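Local coordinates for protein ribonuclease H (Uncultured organism, PDB 4IBN) that probably cleaves RNA in RNA-DNA hybrids endonucleolytically, leaving 5'-phosphomonoester ends, with magnesium as cofactor, at residues 74-77 against 78-82; 155-158 against 159-163; 109-112 against 113-116; 100-104 against 105-109. All coordinates share one frame; numbering follows the deposited sequence.

Contact 1: 74-77 against 78-82; sequences SVIE and AFRAI
Ser74 and Ala78 meet one helical turn apart, Ala78 N donating to Ser74 O at 3.2 Å from well above the carbonyl plane. The hydroxyl of Ser74 turns back along the chain to Ala71 O. At Val75 the same i to i+4 spacing joins backbone and side chains together. Phe79 N reaches Val75 O at 3.1 Å in a nearly straight bond (178°), and that oxygen also lies at the rim of the phenyl ring, 3.3 Å from Phe79 CD2. With Val75 CG1 anti to the backbone N (chi1 177°), this methyl sits beside the carbonyl and comes within 3.8 Å of Phe79 CD2. An alanine in place of Phe79 would probably leave Val75 CG1 without its ring partner and open a gap toward strand 90-95. Ile76 O accepts Arg80 N, and the isoleucine does something different with its side chain: CG2 sits over the centre of the guanidinium, 3.3 Å from Arg80 CZ. The arginine, extended from CG to NE, runs alongside the isoleucine in the same direction, and its NH2 ends in a salt bridge to Glu131. Glu77 closes the series, Glu77 O accepting Ala81 N. Its OE2 stays 4.3 Å from Arg80 NH1, beyond a salt bridge though the opposite charges may still attract, and makes a weak, long pair with Arg73. Neighbouring elements follow this division of faces: Ile76 packs on Leu128 and Ala132 of helix 126-136, Val75 and Phe79 on Phe93 and Val91 of strand 90-95, and Glu77 on Val58 and Val60 of strand 53-62.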
loop_
_atom_site.group_PDB
_atom_site.type_symbol
_atom_site.label_atom_id
_atom_site.label_comp_id
_atom_site.label_asym_id
_atom_site.label_seq_id
_atom_site.Cartn_x
_atom_site.Cartn_y
_atom_site.Cartn_z
ATOM N N SER A 74 -3.421 3.700 -1.511
ATOM C CA SER A 74 -2.985 2.698 -0.576
ATOM C C SER A 74 -1.561 2.980 -0.163
ATOM O O SER A 74 -1.206 2.815 0.956
ATOM C CB SER A 74 -3.167 1.270 -1.121
ATOM O OG SER A 74 -2.167 0.835 -1.991
ATOM N N VAL A 75 -0.750 3.380 -1.106
ATOM C CA VAL A 75 0.602 3.762 -0.753
ATOM C C VAL A 75 0.648 5.021 0.090
ATOM O O VAL A 75 1.267 5.070 1.099
ATOM C CB VAL A 75 1.421 4.052 -1.993
ATOM C CG1 VAL A 75 2.833 4.522 -1.620
ATOM C CG2 VAL A 75 1.518 2.862 -2.818
ATOM N N ILE A 76 -0.033 6.049 -0.358
ATOM C CA ILE A 76 0.027 7.283 0.354
ATOM C C ILE A 76 -0.474 7.172 1.760
ATOM O O ILE A 76 0.135 7.621 2.664
ATOM C CB ILE A 76 -0.815 8.327 -0.340
ATOM C CG1 ILE A 76 -0.265 8.629 -1.704
ATOM C CG2 ILE A 76 -0.909 9.577 0.458
ATOM C CD1 ILE A 76 -1.249 9.359 -2.614
ATOM N N GLU A 77 -1.609 6.550 1.927
ATOM C CA GLU A 77 -2.142 6.405 3.249
ATOM C C GLU A 77 -1.244 5.588 4.155
ATOM O O GLU A 77 -1.140 5.869 5.314
ATOM C CB GLU A 77 -3.552 5.841 3.250
ATOM C CG GLU A 77 -4.523 6.726 2.623
ATOM C CD GLU A 77 -4.641 8.078 3.280
ATOM O OE1 GLU A 77 -4.629 8.147 4.472
ATOM O OE2 GLU A 77 -4.779 9.071 2.576
ATOM N N ALA A 78 -0.638 4.558 3.622
ATOM C CA ALA A 78 0.224 3.721 4.422
ATOM C C ALA A 78 1.432 4.443 4.942
ATOM O O ALA A 78 1.734 4.387 6.069
ATOM C CB ALA A 78 0.702 2.542 3.600
ATOM N N PHE A 79 2.121 5.085 4.048
ATOM C CA PHE A 79 3.304 5.808 4.395
ATOM C C PHE A 79 3.052 7.056 5.220
ATOM O O PHE A 79 3.901 7.486 5.957
ATOM C CB PHE A 79 4.172 6.049 3.179
ATOM C CG PHE A 79 4.892 4.833 2.731
ATOM C CD1 PHE A 79 6.071 4.491 3.278
ATOM C CD2 PHE A 79 4.361 4.012 1.806
ATOM C CE1 PHE A 79 6.682 3.401 2.891
ATOM C CE2 PHE A 79 4.975 2.907 1.435
ATOM C CZ PHE A 79 6.129 2.595 1.976
ATOM N N ARG A 80 1.933 7.696 5.006
ATOM C CA ARG A 80 1.580 8.804 5.858
ATOM C C ARG A 80 1.327 8.381 7.309
ATOM O O ARG A 80 1.751 9.009 8.213
ATOM C CB ARG A 80 0.375 9.572 5.311
ATOM C CG ARG A 80 0.736 10.568 4.259
ATOM C CD ARG A 80 -0.474 11.262 3.655
ATOM N NE ARG A 80 -0.103 12.049 2.507
ATOM C CZ ARG A 80 -0.959 12.606 1.694
ATOM N NH1 ARG A 80 -2.229 12.447 1.907
ATOM N NH2 ARG A 80 -0.521 13.295 0.669
ATOM N N ALA A 81 0.627 7.291 7.499
ATOM C CA ALA A 81 0.374 6.838 8.830
ATOM C C ALA A 81 1.640 6.471 9.573
ATOM O O ALA A 81 1.831 6.866 10.685
ATOM C CB ALA A 81 -0.489 5.732 8.804
ATOM N N ILE A 82 2.504 5.715 8.955
ATOM C CA ILE A 82 3.733 5.365 9.653
ATOM C C ILE A 82 4.703 6.511 9.814
ATOM O O ILE A 82 5.539 6.489 10.663
ATOM C CB ILE A 82 4.421 4.125 9.113
ATOM C CG1 ILE A 82 5.089 4.441 7.832
ATOM C CG2 ILE A 82 3.446 2.998 8.958
ATOM C CD1 ILE A 82 5.874 3.355 7.330
#

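Contact 2: 155-158 against 159-163; sequences NEYA and NHLAV
Tyr157 gathers both His160 and Leu161 around its ring. The aromatic contact with the histidine is slight: the planes differ by only 30°, yet the rings are so far displaced that they meet at their margins, Tyr157 CE2 3.6 Å from His160 CD2. Tyr157 CG stands anti to its backbone N (chi1 179°), which sends the ring along the helix toward the next turn, where His160 and Leu161 lie. Trp183 adds to the aromatic cluster, meeting Tyr157 edge-to-face and also touching the His160 ring. Apolar contact comes from Leu161, whose CG lies 3.7 Å from Tyr157 CE1 and whose CD2 reaches 3.5 Å from Tyr157 OH, so that the branched end of the leucine follows the ring out to its hydroxyl. The polar contacts at that end run through water 1, which donates to Tyr157 OH at 2.8 Å and also bonds His160 NE2 at 3.3 Å, bridging the two side chains. The hydroxyl also hydrogen-bonds Asp57, so the tyrosine is held from beyond the helix as well. Backbone bonds form the last group, of which Leu161 N to Tyr157 O, 2.8 Å, is the shortest. Elsewhere on the helix Ala158 packs on Asp22 of strand 16-25, and Asn155 touches Asp96. Such a helix, laid against strand 16-25 of the central sheet with acidic residues beside it, is characteristic of the RNase H fold, and its position is consistent with Asn159 supplying the asparagine of this enzyme's atypical DEDN active-site motif.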
loop_
_atom_site.group_PDB
_atom_site.type_symbol
_atom_site.label_atom_id
_atom_site.label_comp_id
_atom_site.label_asym_id
_atom_site.label_seq_id
_atom_site.Cartn_x
_atom_site.Cartn_y
_atom_site.Cartn_z
ATOM N N ASN A 155 -2.862 -10.529 1.891
ATOM C CA ASN A 155 -3.347 -9.833 0.725
ATOM C C ASN A 155 -4.854 -9.920 0.622
ATOM O O ASN A 155 -5.466 -8.977 0.319
ATOM C CB ASN A 155 -2.728 -10.349 -0.548
ATOM C CG ASN A 155 -3.432 -9.845 -1.783
ATOM O OD1 ASN A 155 -3.154 -8.775 -2.227
ATOM N ND2 ASN A 155 -4.335 -10.625 -2.311
ATOM N N GLU A 156 -5.399 -11.081 0.883
ATOM C CA GLU A 156 -6.826 -11.256 0.862
ATOM C C GLU A 156 -7.517 -10.473 1.941
ATOM O O GLU A 156 -8.600 -10.067 1.738
ATOM C CB GLU A 156 -7.274 -12.723 0.773
ATOM C CG GLU A 156 -6.653 -13.486 -0.375
ATOM C CD GLU A 156 -7.598 -14.413 -1.147
ATOM O OE1 GLU A 156 -8.797 -14.241 -1.040
ATOM O OE2 GLU A 156 -7.151 -15.352 -1.805
ATOM N N TYR A 157 -6.885 -10.329 3.093
ATOM C CA TYR A 157 -7.457 -9.491 4.131
ATOM C C TYR A 157 -7.502 -8.045 3.670
ATOM O O TYR A 157 -8.447 -7.343 3.851
ATOM C CB TYR A 157 -6.713 -9.611 5.460
ATOM C CG TYR A 157 -7.291 -8.715 6.517
ATOM C CD1 TYR A 157 -6.625 -7.622 6.978
ATOM C CD2 TYR A 157 -8.537 -8.941 7.005
ATOM C CE1 TYR A 157 -7.177 -6.789 7.892
ATOM C CE2 TYR A 157 -9.091 -8.129 7.911
ATOM C CZ TYR A 157 -8.417 -7.051 8.371
ATOM O OH TYR A 157 -8.941 -6.226 9.292
ATOM N N ALA A 158 -6.412 -7.627 3.056
ATOM C CA ALA A 158 -6.324 -6.249 2.625
ATOM C C ALA A 158 -7.396 -5.964 1.610
ATOM O O ALA A 158 -7.926 -4.919 1.592
ATOM C CB ALA A 158 -4.964 -5.932 2.055
ATOM N N ASN A 159 -7.660 -6.925 0.763
ATOM C CA ASN A 159 -8.738 -6.768 -0.197
ATOM C C ASN A 159 -10.073 -6.654 0.498
ATOM O O ASN A 159 -10.915 -5.862 0.147
ATOM C CB ASN A 159 -8.780 -7.926 -1.185
ATOM C CG ASN A 159 -9.852 -7.771 -2.226
ATOM O OD1 ASN A 159 -9.726 -7.008 -3.111
ATOM N ND2 ASN A 159 -10.862 -8.520 -2.111
ATOM N N HIS A 160 -10.223 -7.460 1.528
ATOM C CA HIS A 160 -11.438 -7.403 2.299
ATOM C C HIS A 160 -11.587 -6.004 2.886
ATOM O O HIS A 160 -12.652 -5.484 2.955
ATOM C CB HIS A 160 -11.406 -8.420 3.426
ATOM C CG HIS A 160 -12.226 -8.050 4.606
ATOM N ND1 HIS A 160 -13.561 -8.320 4.686
ATOM C CD2 HIS A 160 -11.896 -7.463 5.766
ATOM C CE1 HIS A 160 -14.025 -7.878 5.827
ATOM N NE2 HIS A 160 -13.029 -7.374 6.510
ATOM N N LEU A 161 -10.500 -5.443 3.352
ATOM C CA LEU A 161 -10.550 -4.118 3.900
ATOM C C LEU A 161 -10.909 -3.082 2.815
ATOM O O LEU A 161 -11.606 -2.173 3.055
ATOM C CB LEU A 161 -9.238 -3.682 4.539
ATOM C CG LEU A 161 -8.750 -4.102 5.899
ATOM C CD1 LEU A 161 -7.418 -3.462 6.150
ATOM C CD2 LEU A 161 -9.707 -3.686 6.942
ATOM N N ALA A 162 -10.324 -3.236 1.648
ATOM C CA ALA A 162 -10.569 -2.301 0.580
ATOM C C ALA A 162 -12.020 -2.305 0.177
ATOM O O ALA A 162 -12.575 -1.325 -0.050
ATOM C CB ALA A 162 -9.733 -2.635 -0.599
ATOM N N VAL A 163 -12.584 -3.480 0.062
ATOM C CA VAL A 163 -13.981 -3.614 -0.308
ATOM C C VAL A 163 -14.897 -3.063 0.748
ATOM O O VAL A 163 -15.864 -2.453 0.449
ATOM C CB VAL A 163 -14.365 -5.037 -0.684
ATOM C CG1 VAL A 163 -15.837 -5.148 -1.012
ATOM C CG2 VAL A 163 -13.586 -5.484 -1.844
HETATM O O HOH W 1 -11.741 -6.141 9.273
#

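Contact 3: 109-112 against 113-116; sequences HDWA and QRGW
Trp111 O is gripped by two backbone amides where helix 98-113 ends. Trp116 N donates to Trp111 O at 2.8 Å, while Arg114 N adds a weak bond from 3.1 Å and is shared with Asp110 O. One step further on, Gly115 N reaches Ala112 O at 3.0 Å, lying well above the plane of that carbonyl. The turn brings the Trp116 indole back against the last turn of the helix, where one face receives two CH-pi contacts: Trp111 CB over the six-membered ring, 4.0 Å from its centroid, and Ala112 CA over the five-membered ring at 3.9 Å. The two indoles themselves meet obliquely, with Trp111 CE3 4.0 Å from Trp116 CZ3. Alongside Trp111 runs Arg114, its bent chain placing NH2 3.9 Å from Trp111 CD1, which lies at the edge of the guanidinium; the charge is paired with Glu124. Trp129 of helix 126-136 touches both tryptophans. The paired bonds, with Gly115 at positive phi (74°) as C-prime residue, define a Schellman motif, and the Arg-Gly-Trp turn probably corresponds to the start of the basic protrusion found in some bacterial type 1 RNases H, such as the Escherichia coli enzyme.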
loop_
_atom_site.group_PDB
_atom_site.type_symbol
_atom_site.label_atom_id
_atom_site.label_comp_id
_atom_site.label_asym_id
_atom_site.label_seq_id
_atom_site.Cartn_x
_atom_site.Cartn_y
_atom_site.Cartn_z
ATOM N N HIS A 109 11.026 6.854 -12.059
ATOM C CA HIS A 109 12.306 7.292 -12.525
ATOM C C HIS A 109 12.193 7.809 -13.953
ATOM O O HIS A 109 12.795 8.755 -14.277
ATOM C CB HIS A 109 13.350 6.175 -12.400
ATOM C CG HIS A 109 13.572 5.699 -11.000
ATOM N ND1 HIS A 109 14.130 6.480 -10.026
ATOM C CD2 HIS A 109 13.319 4.513 -10.418
ATOM C CE1 HIS A 109 14.202 5.804 -8.906
ATOM N NE2 HIS A 109 13.703 4.609 -9.113
ATOM N N ASP A 110 11.450 7.138 -14.799
ATOM C CA ASP A 110 11.241 7.620 -16.148
ATOM C C ASP A 110 10.494 8.934 -16.157
ATOM O O ASP A 110 10.824 9.812 -16.883
ATOM C CB ASP A 110 10.436 6.627 -16.973
ATOM C CG ASP A 110 11.169 5.329 -17.232
ATOM O OD1 ASP A 110 12.393 5.335 -17.247
ATOM O OD2 ASP A 110 10.507 4.300 -17.411
ATOM N N TRP A 111 9.459 9.047 -15.353
ATOM C CA TRP A 111 8.688 10.252 -15.315
ATOM C C TRP A 111 9.517 11.442 -14.836
ATOM O O TRP A 111 9.422 12.496 -15.362
ATOM C CB TRP A 111 7.446 10.067 -14.431
ATOM C CG TRP A 111 6.481 9.148 -15.020
ATOM C CD1 TRP A 111 6.223 9.015 -16.298
ATOM C CD2 TRP A 111 5.604 8.237 -14.338
ATOM N NE1 TRP A 111 5.258 8.064 -16.500
ATOM C CE2 TRP A 111 4.871 7.571 -15.292
ATOM C CE3 TRP A 111 5.388 7.918 -13.019
ATOM C CZ2 TRP A 111 3.908 6.615 -14.956
ATOM C CZ3 TRP A 111 4.494 6.965 -12.711
ATOM C CH2 TRP A 111 3.750 6.341 -13.651
ATOM N N ALA A 112 10.311 11.242 -13.813
ATOM C CA ALA A 112 11.158 12.290 -13.304
ATOM C C ALA A 112 12.161 12.725 -14.350
ATOM O O ALA A 112 12.467 13.857 -14.495
ATOM C CB ALA A 112 11.861 11.860 -12.072
ATOM N N GLN A 113 12.643 11.766 -15.082
ATOM C CA GLN A 113 13.621 12.019 -16.094
ATOM C C GLN A 113 13.025 12.966 -17.129
ATOM O O GLN A 113 13.685 13.807 -17.648
ATOM C CB GLN A 113 14.061 10.720 -16.725
ATOM C CG GLN A 113 15.269 10.825 -17.529
ATOM C CD GLN A 113 15.681 9.487 -18.051
ATOM O OE1 GLN A 113 14.878 8.753 -18.535
ATOM N NE2 GLN A 113 16.948 9.175 -17.945
ATOM N N ARG A 114 11.745 12.839 -17.389
ATOM C CA ARG A 114 11.094 13.616 -18.400
ATOM C C ARG A 114 10.445 14.866 -17.838
ATOM O O ARG A 114 9.605 15.438 -18.451
ATOM C CB ARG A 114 10.136 12.769 -19.224
ATOM C CG ARG A 114 8.702 12.841 -18.815
ATOM C CD ARG A 114 7.691 12.511 -19.916
ATOM N NE ARG A 114 6.608 11.754 -19.368
ATOM C CZ ARG A 114 5.344 11.844 -19.724
ATOM N NH1 ARG A 114 4.953 12.718 -20.662
ATOM N NH2 ARG A 114 4.458 11.095 -19.113
ATOM N N GLY A 115 10.819 15.231 -16.633
ATOM C CA GLY A 115 10.319 16.410 -16.020
ATOM C C GLY A 115 8.887 16.328 -15.530
ATOM O O GLY A 115 8.279 17.333 -15.295
ATOM N N TRP A 116 8.389 15.125 -15.377
ATOM C CA TRP A 116 7.049 14.909 -14.841
ATOM C C TRP A 116 6.027 15.502 -15.759
ATOM O O TRP A 116 4.947 15.786 -15.373
ATOM C CB TRP A 116 6.846 15.419 -13.408
ATOM C CG TRP A 116 7.501 14.578 -12.356
ATOM C CD1 TRP A 116 8.689 14.801 -11.809
ATOM C CD2 TRP A 116 7.025 13.346 -11.782
ATOM N NE1 TRP A 116 8.990 13.827 -10.927
ATOM C CE2 TRP A 116 7.971 12.923 -10.890
ATOM C CE3 TRP A 116 5.872 12.592 -11.925
ATOM C CZ2 TRP A 116 7.814 11.789 -10.154
ATOM C CZ3 TRP A 116 5.729 11.491 -11.200
ATOM C CH2 TRP A 116 6.677 11.083 -10.340
#

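Contact 4: 100-104 against 105-109; sequences IVDGM and TRWVH
Trp107 lies with one indole face over the backbone of Asp102 and Gly103. Asp102 CB is 3.6 Å from Trp107 CZ2, and Gly103 CA comes to 3.5 Å from Trp107 CE3. The fit is close, with no side chain at Gly103 to intervene. Were a serine to replace Trp107, the Asp102-Gly103 backbone would probably lose its flat cover and Asp102 CB its packing surface. Behind the ring, the backbone sets its place: Asp102 O accepts both Arg106 N, at 2.9 Å, and Trp107 N, at 3.0 Å, while Val108 N donates to Gly103 O in the carbonyl plane. Another carbonyl is doubly used one residue earlier. Val101 O takes Thr105 N and Thr105 OG1 from opposite faces of its plane, the hydroxyl at 2.7 Å; a chi1 of 56°, the crowded position for OG1, folds the oxygen back toward the helix. Water 2 lies further out, giving hydrogen bonds to Thr105 OG1 and Asp102 OD1 and accepting a weak one from Arg106 NE. Asp102 is itself held by a salt bridge to Arg98. Elsewhere on the helix, water 3 donates to Met104 O at 2.9 Å and also bonds His109 NE2, linking two groups that do not bond each other directly. Beyond this shell, Met104 and Val108 pack on Trp129 of helix 126-136. Bonds from i+5 amides to Asp102 O and Gly103 O mark a pi-type turn, a pi-bulge in helix 98-113, across which the axes of 100-104 and 105-109 stand at 50° to one another.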
loop_
_atom_site.group_PDB
_atom_site.type_symbol
_atom_site.label_atom_id
_atom_site.label_comp_id
_atom_site.label_asym_id
_atom_site.label_seq_id
_atom_site.Cartn_x
_atom_site.Cartn_y
_atom_site.Cartn_z
ATOM N N ILE A 100 1.697 -0.214 -9.002
ATOM C CA ILE A 100 2.522 0.340 -7.933
ATOM C C ILE A 100 3.952 -0.197 -7.935
ATOM O O ILE A 100 4.854 0.539 -7.845
ATOM C CB ILE A 100 1.933 0.047 -6.546
ATOM C CG1 ILE A 100 0.581 0.719 -6.379
ATOM C CG2 ILE A 100 2.867 0.454 -5.461
ATOM C CD1 ILE A 100 0.553 2.122 -6.696
ATOM N N VAL A 101 4.105 -1.503 -8.037
ATOM C CA VAL A 101 5.424 -2.061 -7.949
ATOM C C VAL A 101 6.343 -1.630 -9.091
ATOM O O VAL A 101 7.470 -1.285 -8.882
ATOM C CB VAL A 101 5.380 -3.613 -7.906
ATOM C CG1 VAL A 101 6.712 -4.180 -7.888
ATOM C CG2 VAL A 101 4.645 -4.064 -6.746
ATOM N N ASP A 102 5.858 -1.734 -10.314
ATOM C CA ASP A 102 6.618 -1.284 -11.453
ATOM C C ASP A 102 6.778 0.245 -11.468
ATOM O O ASP A 102 7.754 0.753 -11.889
ATOM C CB ASP A 102 6.041 -1.795 -12.756
ATOM C CG ASP A 102 6.101 -3.281 -12.878
ATOM O OD1 ASP A 102 7.012 -3.881 -12.358
ATOM O OD2 ASP A 102 5.237 -3.803 -13.537
ATOM N N GLY A 103 5.763 0.955 -11.047
ATOM C CA GLY A 103 5.900 2.389 -10.982
ATOM C C GLY A 103 6.940 2.847 -10.000
ATOM O O GLY A 103 7.711 3.680 -10.302
ATOM N N MET A 104 6.929 2.286 -8.809
ATOM C CA MET A 104 7.915 2.663 -7.816
ATOM C C MET A 104 9.330 2.226 -8.111
ATOM O O MET A 104 10.237 2.791 -7.626
ATOM C CB MET A 104 7.517 2.220 -6.430
ATOM C CG MET A 104 6.286 2.863 -5.984
ATOM S SD MET A 104 6.599 4.610 -5.610
ATOM C CE MET A 104 5.139 5.068 -4.734
ATOM N N THR A 105 9.472 1.132 -8.815
ATOM C CA THR A 105 10.785 0.627 -9.083
ATOM C C THR A 105 11.352 1.073 -10.391
ATOM O O THR A 105 12.536 1.021 -10.582
ATOM C CB THR A 105 10.846 -0.912 -9.083
ATOM O OG1 THR A 105 9.928 -1.462 -10.003
ATOM C CG2 THR A 105 10.583 -1.454 -7.707
ATOM N N ARG A 106 10.473 1.419 -11.313
ATOM C CA ARG A 106 10.864 1.841 -12.641
ATOM C C ARG A 106 10.264 3.130 -13.137
ATOM O O ARG A 106 10.937 4.027 -13.429
ATOM C CB ARG A 106 10.547 0.764 -13.658
ATOM C CG ARG A 106 11.277 -0.469 -13.495
ATOM C CD ARG A 106 10.876 -1.513 -14.523
ATOM N NE ARG A 106 11.591 -2.738 -14.295
ATOM C CZ ARG A 106 12.613 -3.131 -15.026
ATOM N NH1 ARG A 106 13.004 -2.418 -16.061
ATOM N NH2 ARG A 106 13.221 -4.258 -14.731
ATOM N N TRP A 107 8.961 3.182 -13.263
ATOM C CA TRP A 107 8.350 4.268 -13.988
ATOM C C TRP A 107 8.574 5.670 -13.403
ATOM O O TRP A 107 8.713 6.570 -14.135
ATOM C CB TRP A 107 6.869 4.011 -14.205
ATOM C CG TRP A 107 6.485 2.694 -14.724
ATOM C CD1 TRP A 107 7.217 1.842 -15.436
ATOM C CD2 TRP A 107 5.223 2.094 -14.571
ATOM N NE1 TRP A 107 6.500 0.724 -15.726
ATOM C CE2 TRP A 107 5.256 0.869 -15.196
ATOM C CE3 TRP A 107 4.061 2.485 -13.962
ATOM C CZ2 TRP A 107 4.162 0.042 -15.256
ATOM C CZ3 TRP A 107 2.966 1.621 -13.990
ATOM C CH2 TRP A 107 3.038 0.435 -14.638
ATOM N N VAL A 108 8.612 5.815 -12.082
ATOM C CA VAL A 108 8.741 7.119 -11.481
ATOM C C VAL A 108 10.054 7.712 -11.912
ATOM O O VAL A 108 10.197 8.860 -12.057
ATOM C CB VAL A 108 8.678 7.122 -9.958
ATOM C CG1 VAL A 108 7.299 6.950 -9.507
ATOM C CG2 VAL A 108 9.541 6.102 -9.408
ATOM N N HIS A 109 11.026 6.854 -12.059
ATOM C CA HIS A 109 12.306 7.292 -12.525
ATOM C C HIS A 109 12.193 7.809 -13.953
ATOM O O HIS A 109 12.795 8.755 -14.277
ATOM C CB HIS A 109 13.350 6.175 -12.400
ATOM C CG HIS A 109 13.572 5.699 -11.000
ATOM N ND1 HIS A 109 14.130 6.480 -10.026
ATOM C CD2 HIS A 109 13.319 4.513 -10.418
ATOM C CE1 HIS A 109 14.202 5.804 -8.906
ATOM N NE2 HIS A 109 13.703 4.609 -9.113
HETATM O O HOH W 2 9.730 -3.545 -11.609
HETATM O O HOH W 3 13.053 2.776 -6.813
#

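In the fold
Three of the four contacts form one chain of packing. Contact 1, on helix 67-82, touches contact 4 through Val75, with Val75 CG1 3.9 Å from Met104 CE and Val75 CG2 3.8 Å from Ile100 CG2. Contacts 4 and 3 follow one another along helix 98-113 and share His109, their centres about 11 Å apart; Trp116 CZ2 of contact 3 also packs 4.2 Å from Val108 O of contact 4. Contact 2 lies apart, its centre about 16 Å from that of contact 1 and about 32 Å from that of contact 3. It borders the probable active site near Asp22 and Asp96, whereas contact 3 lies at the surface on the opposite side of the chain's centre.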